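Local coordinates for angiopoietin-related protein 3 (PDB 6EUA), which raises plasma triglycerides by inhibiting lipoprotein lipase and, through its fibrinogen-like C-terminal domain, the part in this structure, mediates endothelial cell adhesion, at residues G25-R30 against V39-I44; R55-Q60 against D77-L82; V97-L102 against Y111-F116. All coordinates share one frame; numbering follows the deposited sequence.

Interaction 1: residues G25-R30 against V39-I44; sequences GMYAIR and VYCDVI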
loop_
_atom_site.group_PDB
_atom_site.type_symbol
_atom_site.label_atom_id
_atom_site.label_comp_id
_atom_site.label_asym_id
_atom_site.label_seq_id
_atom_site.Cartn_x
_atom_site.Cartn_y
_atom_site.Cartn_z
ATOM N N GLY A 25 5.296 6.106 -3.003
ATOM C CA GLY A 25 5.012 5.217 -1.895
ATOM C C GLY A 25 5.158 5.925 -0.557
ATOM O O GLY A 25 5.398 7.134 -0.488
ATOM N N MET A 26 5.024 5.123 0.503
ATOM C CA MET A 26 4.990 5.596 1.885
ATOM C C MET A 26 6.406 5.686 2.449
ATOM O O MET A 26 7.177 4.722 2.365
ATOM C CB MET A 26 4.128 4.649 2.735
ATOM C CG MET A 26 3.965 5.035 4.232
ATOM S SD MET A 26 2.942 3.895 5.224
ATOM C CE MET A 26 3.770 2.332 4.923
ATOM N N TYR A 27 6.741 6.836 3.040
ATOM C CA TYR A 27 8.090 7.081 3.543
ATOM C C TYR A 27 8.026 7.824 4.875
ATOM O O TYR A 27 7.100 8.602 5.113
ATOM C CB TYR A 27 8.928 7.911 2.555
ATOM C CG TYR A 27 9.216 7.260 1.212
ATOM C CD1 TYR A 27 10.289 6.391 1.056
ATOM C CD2 TYR A 27 8.428 7.536 0.096
ATOM C CE1 TYR A 27 10.560 5.796 -0.171
ATOM C CE2 TYR A 27 8.694 6.945 -1.135
ATOM C CZ TYR A 27 9.762 6.081 -1.264
ATOM O OH TYR A 27 10.022 5.490 -2.488
ATOM N N ALA A 28 9.022 7.590 5.736
ATOM C CA ALA A 28 9.204 8.384 6.951
ATOM C C ALA A 28 9.959 9.673 6.635
ATOM O O ALA A 28 10.971 9.650 5.927
ATOM C CB ALA A 28 9.963 7.592 8.021
ATOM N N ILE A 29 9.466 10.800 7.155
ATOM C CA ILE A 29 10.176 12.070 7.056
ATOM C C ILE A 29 10.217 12.696 8.443
ATOM O O ILE A 29 9.503 12.288 9.361
ATOM C CB ILE A 29 9.531 13.054 6.045
ATOM C CG1 ILE A 29 8.114 13.453 6.507
ATOM C CG2 ILE A 29 9.535 12.473 4.635
ATOM C CD1 ILE A 29 7.519 14.648 5.761
ATOM N N ARG A 30 11.068 13.705 8.590
ATOM C CA ARG A 30 11.168 14.437 9.851
ATOM C C ARG A 30 11.555 15.864 9.526
ATOM O O ARG A 30 12.743 16.196 9.416
ATOM C CB ARG A 30 12.165 13.801 10.820
ATOM C CG ARG A 30 11.855 14.112 12.287
ATOM C CD ARG A 30 13.094 14.097 13.160
ATOM N NE ARG A 30 14.120 15.001 12.651
ATOM C CZ ARG A 30 14.292 16.263 13.046
ATOM N NH1 ARG A 30 13.502 16.795 13.975
ATOM N NH2 ARG A 30 15.263 16.996 12.510
ATOM N N VAL A 39 4.596 9.874 5.312
ATOM C CA VAL A 39 3.888 10.550 4.241
ATOM C C VAL A 39 3.835 9.617 3.044
ATOM O O VAL A 39 4.589 8.643 2.946
ATOM C CB VAL A 39 4.560 11.882 3.842
ATOM C CG1 VAL A 39 4.426 12.909 4.953
ATOM C CG2 VAL A 39 6.038 11.662 3.423
ATOM N N TYR A 40 2.922 9.923 2.127
ATOM C CA TYR A 40 2.940 9.327 0.797
ATOM C C TYR A 40 3.669 10.293 -0.132
ATOM O O TYR A 40 3.246 11.447 -0.286
ATOM C CB TYR A 40 1.531 9.024 0.279
ATOM C CG TYR A 40 1.570 8.210 -0.986
ATOM C CD1 TYR A 40 1.667 8.823 -2.232
ATOM C CD2 TYR A 40 1.548 6.823 -0.935
ATOM C CE1 TYR A 40 1.736 8.063 -3.398
ATOM C CE2 TYR A 40 1.608 6.060 -2.090
ATOM C CZ TYR A 40 1.701 6.685 -3.312
ATOM O OH TYR A 40 1.771 5.924 -4.453
ATOM N N CYS A 41 4.793 9.845 -0.699
ATOM C CA CYS A 41 5.529 10.647 -1.671
ATOM C C CYS A 41 5.037 10.252 -3.055
ATOM O O CYS A 41 5.038 9.068 -3.403
ATOM C CB CYS A 41 7.043 10.447 -1.556
ATOM S SG CYS A 41 7.805 11.064 -0.001
ATOM N N ASP A 42 4.630 11.239 -3.841
ATOM C CA ASP A 42 4.012 11.005 -5.140
ATOM C C ASP A 42 4.850 11.704 -6.202
ATOM O O ASP A 42 4.880 12.938 -6.265
ATOM C CB ASP A 42 2.570 11.507 -5.143
ATOM C CG ASP A 42 1.701 10.811 -6.179
ATOM O OD1 ASP A 42 2.199 9.902 -6.887
ATOM O OD2 ASP A 42 0.509 11.185 -6.275
ATOM N N VAL A 43 5.538 10.909 -7.012
ATOM C CA VAL A 43 6.369 11.405 -8.101
ATOM C C VAL A 43 5.485 11.499 -9.329
ATOM O O VAL A 43 4.856 10.513 -9.729
ATOM C CB VAL A 43 7.570 10.480 -8.351
ATOM C CG1 VAL A 43 8.473 11.020 -9.463
ATOM C CG2 VAL A 43 8.348 10.284 -7.057
ATOM N N ILE A 44 5.399 12.694 -9.900
ATOM C CA ILE A 44 4.585 12.948 -11.081
ATOM C C ILE A 44 5.499 13.532 -12.143
ATOM O O ILE A 44 6.061 14.619 -11.959
ATOM C CB ILE A 44 3.396 13.863 -10.769
ATOM C CG1 ILE A 44 2.592 13.255 -9.623
ATOM C CG2 ILE A 44 2.502 14.054 -11.983
ATOM C CD1 ILE A 44 1.584 14.195 -9.067
#
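Gly25 and Cys41 face each other as an antiparallel hydrogen-bonded pair, Gly25 N donating to Cys41 O at 3.0 Å and Gly25 O receiving Cys41 N at 2.8 Å. Tyr27 and Val39 form a second such pair, and between the two lies the non-hydrogen-bonded pair of Met26 and Tyr40, whose CA atoms come within 4.4 Å. Glycine suits position 25 because its backbone angles would press a side chain against the preceding carbonyl oxygen. The Tyr40 ring lies against this residue, with Gly25 N over one ring face and Gly25 CA 3.5 Å from Tyr40 CE2.

On the face shared by Tyr27, Val39 and Cys41, the sulfur of Cys41 rests obliquely beside the Tyr27 ring, Cys41 SG 3.6 Å from Tyr27 CD2, a Cys sulfur-aromatic contact. Toward the far end of strand 25-29, the branched chains of Ile29 and Val39 cross at about a right angle, and Ile29 CD1 meets Val39 CG1 at 3.6 Å. Ile29 manages this with CG1 set between its own N and carbonyl carbon (chi1 64°).

Several outer partners fix these groups. Cys41 SG is in a disulfide with Cys13 of helix 13-18, whose Ile16 packs on the same face, and Tyr27 OH bonds to Thr23 O. Tyr40 OH reaches Arg75 of the second subunit, so its ring also takes part in the assembly. The two strands make a twisted beta hairpin at the edge of the main sheet, tied by its disulfide to the N-terminal helix of the fibrinogen C-terminal domain.

Interaction 2: residues R55-Q60 against D77-L82; sequences RIDGSQ and DGEFWL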
loop_
_atom_site.group_PDB
_atom_site.type_symbol
_atom_site.label_atom_id
_atom_site.label_comp_id
_atom_site.label_asym_id
_atom_site.label_seq_id
_atom_site.Cartn_x
_atom_site.Cartn_y
_atom_site.Cartn_z
ATOM N N ARG A 55 -8.627 11.498 -2.016
ATOM C CA ARG A 55 -9.982 10.981 -1.933
ATOM C C ARG A 55 -10.262 10.171 -3.188
ATOM O O ARG A 55 -9.840 10.553 -4.278
ATOM C CB ARG A 55 -10.980 12.117 -1.769
ATOM C CG ARG A 55 -10.998 12.740 -0.376
ATOM C CD ARG A 55 -12.159 13.691 -0.349
ATOM N NE ARG A 55 -13.336 13.107 0.279
ATOM C CZ ARG A 55 -14.357 13.821 0.737
ATOM N NH1 ARG A 55 -14.374 15.143 0.581
ATOM N NH2 ARG A 55 -15.375 13.208 1.304
ATOM N N ILE A 56 -10.964 9.050 -3.027
ATOM C CA ILE A 56 -11.087 8.041 -4.077
ATOM C C ILE A 56 -12.554 7.740 -4.326
ATOM O O ILE A 56 -13.045 7.901 -5.446
ATOM C CB ILE A 56 -10.334 6.749 -3.695
ATOM C CG1 ILE A 56 -8.831 6.966 -3.718
ATOM C CG2 ILE A 56 -10.728 5.620 -4.612
ATOM C CD1 ILE A 56 -8.076 5.877 -2.955
ATOM N N ASP A 57 -13.268 7.299 -3.281
ATOM C CA ASP A 57 -14.638 6.838 -3.471
ATOM C C ASP A 57 -15.626 7.287 -2.402
ATOM O O ASP A 57 -16.767 6.826 -2.425
ATOM C CB ASP A 57 -14.672 5.304 -3.554
ATOM C CG ASP A 57 -14.106 4.634 -2.310
ATOM O OD1 ASP A 57 -13.565 5.343 -1.431
ATOM O OD2 ASP A 57 -14.207 3.389 -2.222
ATOM N N GLY A 58 -15.230 8.132 -1.454
ATOM C CA GLY A 58 -16.140 8.561 -0.411
ATOM C C GLY A 58 -16.208 7.673 0.813
ATOM O O GLY A 58 -16.988 7.967 1.723
ATOM N N SER A 59 -15.421 6.596 0.877
ATOM C CA SER A 59 -15.547 5.669 2.003
ATOM C C SER A 59 -15.097 6.294 3.322
ATOM O O SER A 59 -15.613 5.934 4.384
ATOM C CB SER A 59 -14.741 4.400 1.737
ATOM O OG SER A 59 -13.361 4.659 1.926
ATOM N N GLN A 60 -14.127 7.199 3.286
ATOM C CA GLN A 60 -13.651 7.864 4.489
ATOM C C GLN A 60 -14.517 9.090 4.761
ATOM O O GLN A 60 -14.738 9.908 3.861
ATOM C CB GLN A 60 -12.180 8.249 4.320
ATOM C CG GLN A 60 -11.642 9.106 5.425
ATOM C CD GLN A 60 -11.713 8.401 6.766
ATOM O OE1 GLN A 60 -12.250 8.944 7.727
ATOM N NE2 GLN A 60 -11.189 7.187 6.828
ATOM N N ASP A 77 -2.479 4.607 2.629
ATOM C CA ASP A 77 -2.610 3.794 1.425
ATOM C C ASP A 77 -3.959 3.979 0.743
ATOM O O ASP A 77 -4.246 3.283 -0.238
ATOM C CB ASP A 77 -2.401 2.309 1.759
ATOM C CG ASP A 77 -3.330 1.817 2.870
ATOM O OD1 ASP A 77 -3.568 2.584 3.831
ATOM O OD2 ASP A 77 -3.815 0.663 2.786
ATOM N N GLY A 78 -4.788 4.895 1.238
ATOM C CA GLY A 78 -6.094 5.136 0.660
ATOM C C GLY A 78 -6.511 6.587 0.787
ATOM O O GLY A 78 -5.763 7.497 0.409
ATOM N N GLU A 79 -7.702 6.821 1.322
ATOM C CA GLU A 79 -8.179 8.179 1.524
ATOM C C GLU A 79 -7.694 8.704 2.868
ATOM O O GLU A 79 -7.828 8.021 3.884
ATOM C CB GLU A 79 -9.702 8.239 1.450
ATOM C CG GLU A 79 -10.317 7.619 0.215
ATOM C CD GLU A 79 -11.814 7.904 0.155
ATOM O OE1 GLU A 79 -12.507 7.606 1.151
ATOM O OE2 GLU A 79 -12.279 8.479 -0.852
ATOM N N PHE A 80 -7.141 9.917 2.871
ATOM C CA PHE A 80 -6.551 10.456 4.087
ATOM C C PHE A 80 -6.431 11.968 3.977
ATOM O O PHE A 80 -6.491 12.554 2.890
ATOM C CB PHE A 80 -5.162 9.854 4.367
ATOM C CG PHE A 80 -4.085 10.434 3.513
ATOM C CD1 PHE A 80 -3.797 9.880 2.277
ATOM C CD2 PHE A 80 -3.374 11.558 3.929
ATOM C CE1 PHE A 80 -2.808 10.431 1.467
ATOM C CE2 PHE A 80 -2.398 12.117 3.128
ATOM C CZ PHE A 80 -2.110 11.550 1.890
ATOM N N TRP A 81 -6.186 12.577 5.138
ATOM C CA TRP A 81 -5.815 13.978 5.280
ATOM C C TRP A 81 -4.585 14.027 6.174
ATOM O O TRP A 81 -4.612 13.494 7.287
ATOM C CB TRP A 81 -6.956 14.778 5.901
ATOM C CG TRP A 81 -6.541 16.153 6.306
ATOM C CD1 TRP A 81 -6.212 16.580 7.558
ATOM C CD2 TRP A 81 -6.419 17.288 5.447
ATOM N NE1 TRP A 81 -5.895 17.916 7.531
ATOM C CE2 TRP A 81 -6.023 18.378 6.246
ATOM C CE3 TRP A 81 -6.614 17.490 4.076
ATOM C CZ2 TRP A 81 -5.825 19.651 5.725
ATOM C CZ3 TRP A 81 -6.401 18.757 3.559
ATOM C CH2 TRP A 81 -6.011 19.819 4.385
ATOM N N LEU A 82 -3.500 14.631 5.688
ATOM C CA LEU A 82 -2.226 14.461 6.382
ATOM C C LEU A 82 -2.254 15.073 7.786
ATOM O O LEU A 82 -1.684 14.507 8.730
ATOM C CB LEU A 82 -1.098 15.061 5.558
ATOM C CG LEU A 82 0.277 14.904 6.226
ATOM C CD1 LEU A 82 0.637 13.424 6.427
ATOM C CD2 LEU A 82 1.342 15.609 5.392
HETATM O O HOH W 1 -13.673 10.233 1.127
#
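Glu79 pushes its carboxylate into the turn formed by residues 55-60, where both oxygens collect N-H groups. Glu79 OE2 accepts three: Ile56 N at 2.6 Å, nearly straight (172°) and on the anti lone pair; Asp57 N, from well above the carboxylate plane; and Gly58 N at 3.0 Å, on the syn side. Glu79 OE1 takes Gln60 N at 2.7 Å, almost in line with its C-O bond, and the hydroxyl of Ser59 from above the plane. Five donors on one carboxylate would be expected to favour its ionised form.

Glutamate has the length for this task: CG lies anti to the carbonyl carbon (chi1 -52°) and the chain then runs extended, carrying the charge from the backbone beside strand 80-81 to the middle of the turn. The turn is shaped partly by itself, since Asp57 OD1 accepts Ser59 N at 3.2 Å in an Asx turn, and Gly58 has a positive phi (87°) at which a side chain would strike the carbonyl before it. Glu79 thus probably helps to hold the loop that leaves strand 47-55 in this fibrinogen C-terminal domain.

Asp57 OD1 also stands 3.4 Å from Glu79 OE2, two acceptors whose repulsion the surrounding N-H groups probably offset. A water accepts a hydrogen bond from Arg55 NE and donates one to Gln60 O, with a further weak one to Glu79 OE1. The end of Arg55 turns elsewhere, to the carbonyls of Gly182 and Leu180. Farther out there is van der Waals packing: Gln60 CB lies against Glu79 CB, and Ile56 CD1 against the Gly78 backbone, 4.1 Å from Gly78 C.

Interaction 3: residues V97-L102 against Y111-F116; sequences VLRIEL and YIEYSF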
loop_
_atom_site.group_PDB
_atom_site.type_symbol
_atom_site.label_atom_id
_atom_site.label_comp_id
_atom_site.label_asym_id
_atom_site.label_seq_id
_atom_site.Cartn_x
_atom_site.Cartn_y
_atom_site.Cartn_z
ATOM N N VAL A 97 4.627 25.075 -3.462
ATOM C CA VAL A 97 3.789 24.908 -4.647
ATOM C C VAL A 97 2.720 23.880 -4.317
ATOM O O VAL A 97 3.039 22.784 -3.838
ATOM C CB VAL A 97 4.629 24.456 -5.859
ATOM C CG1 VAL A 97 3.735 24.115 -7.066
ATOM C CG2 VAL A 97 5.682 25.510 -6.199
ATOM N N LEU A 98 1.459 24.223 -4.566
ATOM C CA LEU A 98 0.353 23.298 -4.350
ATOM C C LEU A 98 -0.217 22.852 -5.686
ATOM O O LEU A 98 -0.544 23.689 -6.532
ATOM C CB LEU A 98 -0.752 23.933 -3.497
ATOM C CG LEU A 98 -2.092 23.171 -3.444
ATOM C CD1 LEU A 98 -2.029 21.993 -2.487
ATOM C CD2 LEU A 98 -3.269 24.090 -3.080
ATOM N N ARG A 99 -0.349 21.538 -5.867
ATOM C CA ARG A 99 -0.976 20.982 -7.057
ATOM C C ARG A 99 -2.261 20.281 -6.654
ATOM O O ARG A 99 -2.275 19.498 -5.698
ATOM C CB ARG A 99 -0.048 20.015 -7.791
ATOM C CG ARG A 99 -0.710 19.248 -8.942
ATOM C CD ARG A 99 0.335 18.531 -9.772
ATOM N NE ARG A 99 -0.289 17.625 -10.731
ATOM C CZ ARG A 99 -0.222 17.783 -12.043
ATOM N NH1 ARG A 99 0.445 18.815 -12.539
ATOM N NH2 ARG A 99 -0.834 16.923 -12.854
ATOM N N ILE A 100 -3.345 20.603 -7.348
ATOM C CA ILE A 100 -4.635 19.961 -7.129
ATOM C C ILE A 100 -4.940 19.137 -8.368
ATOM O O ILE A 100 -4.910 19.654 -9.489
ATOM C CB ILE A 100 -5.739 20.987 -6.837
ATOM C CG1 ILE A 100 -5.519 21.595 -5.444
ATOM C CG2 ILE A 100 -7.126 20.349 -6.961
ATOM C CD1 ILE A 100 -6.461 22.734 -5.110
ATOM N N GLU A 101 -5.197 17.851 -8.169
ATOM C CA GLU A 101 -5.520 16.932 -9.250
ATOM C C GLU A 101 -6.937 16.446 -9.022
ATOM O O GLU A 101 -7.255 15.913 -7.954
ATOM C CB GLU A 101 -4.549 15.755 -9.295
ATOM C CG GLU A 101 -3.196 16.096 -9.870
ATOM C CD GLU A 101 -2.386 14.861 -10.219
ATOM O OE1 GLU A 101 -2.790 13.744 -9.818
ATOM O OE2 GLU A 101 -1.342 15.013 -10.892
ATOM N N LEU A 102 -7.791 16.672 -10.006
ATOM C CA LEU A 102 -9.164 16.220 -9.954
ATOM C C LEU A 102 -9.379 15.229 -11.084
ATOM O O LEU A 102 -8.823 15.380 -12.176
ATOM C CB LEU A 102 -10.142 17.398 -10.070
ATOM C CG LEU A 102 -9.864 18.648 -9.227
ATOM C CD1 LEU A 102 -10.713 19.813 -9.749
ATOM C CD2 LEU A 102 -10.159 18.390 -7.761
ATOM N N TYR A 111 -5.790 19.361 -13.573
ATOM C CA TYR A 111 -4.846 19.787 -12.549
ATOM C C TYR A 111 -4.773 21.305 -12.520
ATOM O O TYR A 111 -5.071 21.986 -13.508
ATOM C CB TYR A 111 -3.438 19.215 -12.779
ATOM C CG TYR A 111 -2.664 19.964 -13.843
ATOM C CD1 TYR A 111 -1.722 20.933 -13.504
ATOM C CD2 TYR A 111 -2.891 19.716 -15.194
ATOM C CE1 TYR A 111 -1.025 21.626 -14.483
ATOM C CE2 TYR A 111 -2.200 20.407 -16.175
ATOM C CZ TYR A 111 -1.269 21.359 -15.814
ATOM O OH TYR A 111 -0.576 22.047 -16.781
ATOM N N ILE A 112 -4.356 21.827 -11.371
ATOM C CA ILE A 112 -4.043 23.244 -11.247
ATOM C C ILE A 112 -2.979 23.400 -10.174
ATOM O O ILE A 112 -2.980 22.692 -9.162
ATOM C CB ILE A 112 -5.313 24.082 -10.960
ATOM C CG1 ILE A 112 -4.964 25.557 -10.749
ATOM C CG2 ILE A 112 -6.123 23.500 -9.819
ATOM C CD1 ILE A 112 -6.201 26.471 -10.709
ATOM N N GLU A 113 -2.041 24.306 -10.424
ATOM C CA GLU A 113 -0.957 24.572 -9.495
ATOM C C GLU A 113 -1.055 26.005 -8.998
ATOM O O GLU A 113 -1.468 26.907 -9.734
ATOM C CB GLU A 113 0.403 24.305 -10.139
ATOM C CG GLU A 113 0.609 22.845 -10.485
ATOM C CD GLU A 113 2.058 22.490 -10.763
ATOM O OE1 GLU A 113 2.933 23.364 -10.575
ATOM O OE2 GLU A 113 2.317 21.340 -11.184
ATOM N N TYR A 114 -0.695 26.191 -7.729
ATOM C CA TYR A 114 -0.659 27.486 -7.076
ATOM C C TYR A 114 0.648 27.634 -6.323
ATOM O O TYR A 114 1.229 26.648 -5.855
ATOM C CB TYR A 114 -1.771 27.685 -6.043
ATOM C CG TYR A 114 -3.166 27.285 -6.431
ATOM C CD1 TYR A 114 -3.540 25.942 -6.515
ATOM C CD2 TYR A 114 -4.131 28.259 -6.685
ATOM C CE1 TYR A 114 -4.833 25.586 -6.857
ATOM C CE2 TYR A 114 -5.418 27.915 -7.030
ATOM C CZ TYR A 114 -5.771 26.580 -7.116
ATOM O OH TYR A 114 -7.073 26.258 -7.445
ATOM N N SER A 115 1.068 28.886 -6.171
ATOM C CA SER A 115 2.106 29.270 -5.229
ATOM C C SER A 115 1.428 29.725 -3.943
ATOM O O SER A 115 0.510 30.558 -3.988
ATOM C CB SER A 115 2.976 30.384 -5.821
ATOM O OG SER A 115 3.748 31.035 -4.827
ATOM N N PHE A 116 1.858 29.173 -2.800
ATOM C CA PHE A 116 1.158 29.464 -1.556
ATOM C C PHE A 116 2.114 29.672 -0.394
ATOM O O PHE A 116 3.299 29.324 -0.441
ATOM C CB PHE A 116 0.118 28.384 -1.187
ATOM C CG PHE A 116 0.702 27.115 -0.636
ATOM C CD1 PHE A 116 1.105 26.094 -1.488
ATOM C CD2 PHE A 116 0.813 26.921 0.734
ATOM C CE1 PHE A 116 1.633 24.913 -0.975
ATOM C CE2 PHE A 116 1.344 25.745 1.249
ATOM C CZ PHE A 116 1.754 24.743 0.408
#
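Leu98 with Tyr114 and Ile100 with Ile112 are the hydrogen-bonded pairs of this antiparallel ladder, each joined by two backbone N-H to carbonyl bonds, such as that from Ile100 N to Ile112 O at 2.8 Å. The pairs Val97-Ser115, Arg99-Glu113 and Glu101-Tyr111 alternate with them, and neighbouring residues send their side chains to opposite faces.

Charged and aromatic groups meet on one face. Arg99 runs extended from CG to NE, with CG anti to the backbone N (chi1 172°), which brings its guanidinium over the CB end of the Tyr111 side chain. The guanidinium and ring planes are only 11° apart, with Tyr111 CB over one face of the guanidinium and Arg99 NH1 3.2 Å from Tyr111 CD1. Side-on, Arg99 NE and NH2 both grip a single oxygen, Glu101 OE2, with NH2 at 2.8 Å. Arg99 NH1 turns across the strands to Glu113 OE2 in a weak, 3.4 Å salt bridge. An alanine in place of Arg99 would probably leave the carboxylates of Glu101 and Glu113 without their shared positive mate and the Tyr111 ring freer to turn.

Apolar contacts fill the other face. Leu98 lies side by side with Tyr114, its CD2 on the ring carbon CD1, while Leu98 CB touches Phe116 CD1 at 3.5 Å. Ile100 CD1 reaches Tyr114 CE1 at 3.7 Å, and Ile100 CB rests on Ile112 CG2. The buried Tyr114 has its hydroxyl satisfied by Asn138 OD1.

Trp49 of strand 47-55 packs on Val97, Arg99 and Glu113, and Ile218 of strand 213-220 on Leu98. This hairpin of the main sheet is therefore amphipathic: leucine, isoleucine and aromatic residues build the buried side, whereas on the partly exposed side one arginine probably offsets part of the charge of two acids.

Overall arrangement
From the N terminus, interaction 1 comes first, closing the short loop of the hairpin 25-29/37-44. The chain then passes through strand 47-55, and interaction 2 closes a longer excursion containing helix 66-71, returning to strand 80-81. After helix 84-91, interaction 3 closes the second hairpin, 96-104/109-118. The three follow in series, without nesting or crossing. All reach the same antiparallel sheet, where strand 47-55 pairs with 37-44, 80-81 and 213-220, and the last of these also pairs with 96-104. Interactions 1 and 2 touch through Val39 and Leu82, and 1 and 3 through Ile44 against Arg99 and Glu101; interactions 2 and 3 stay about 7 Å apart at their nearest atoms.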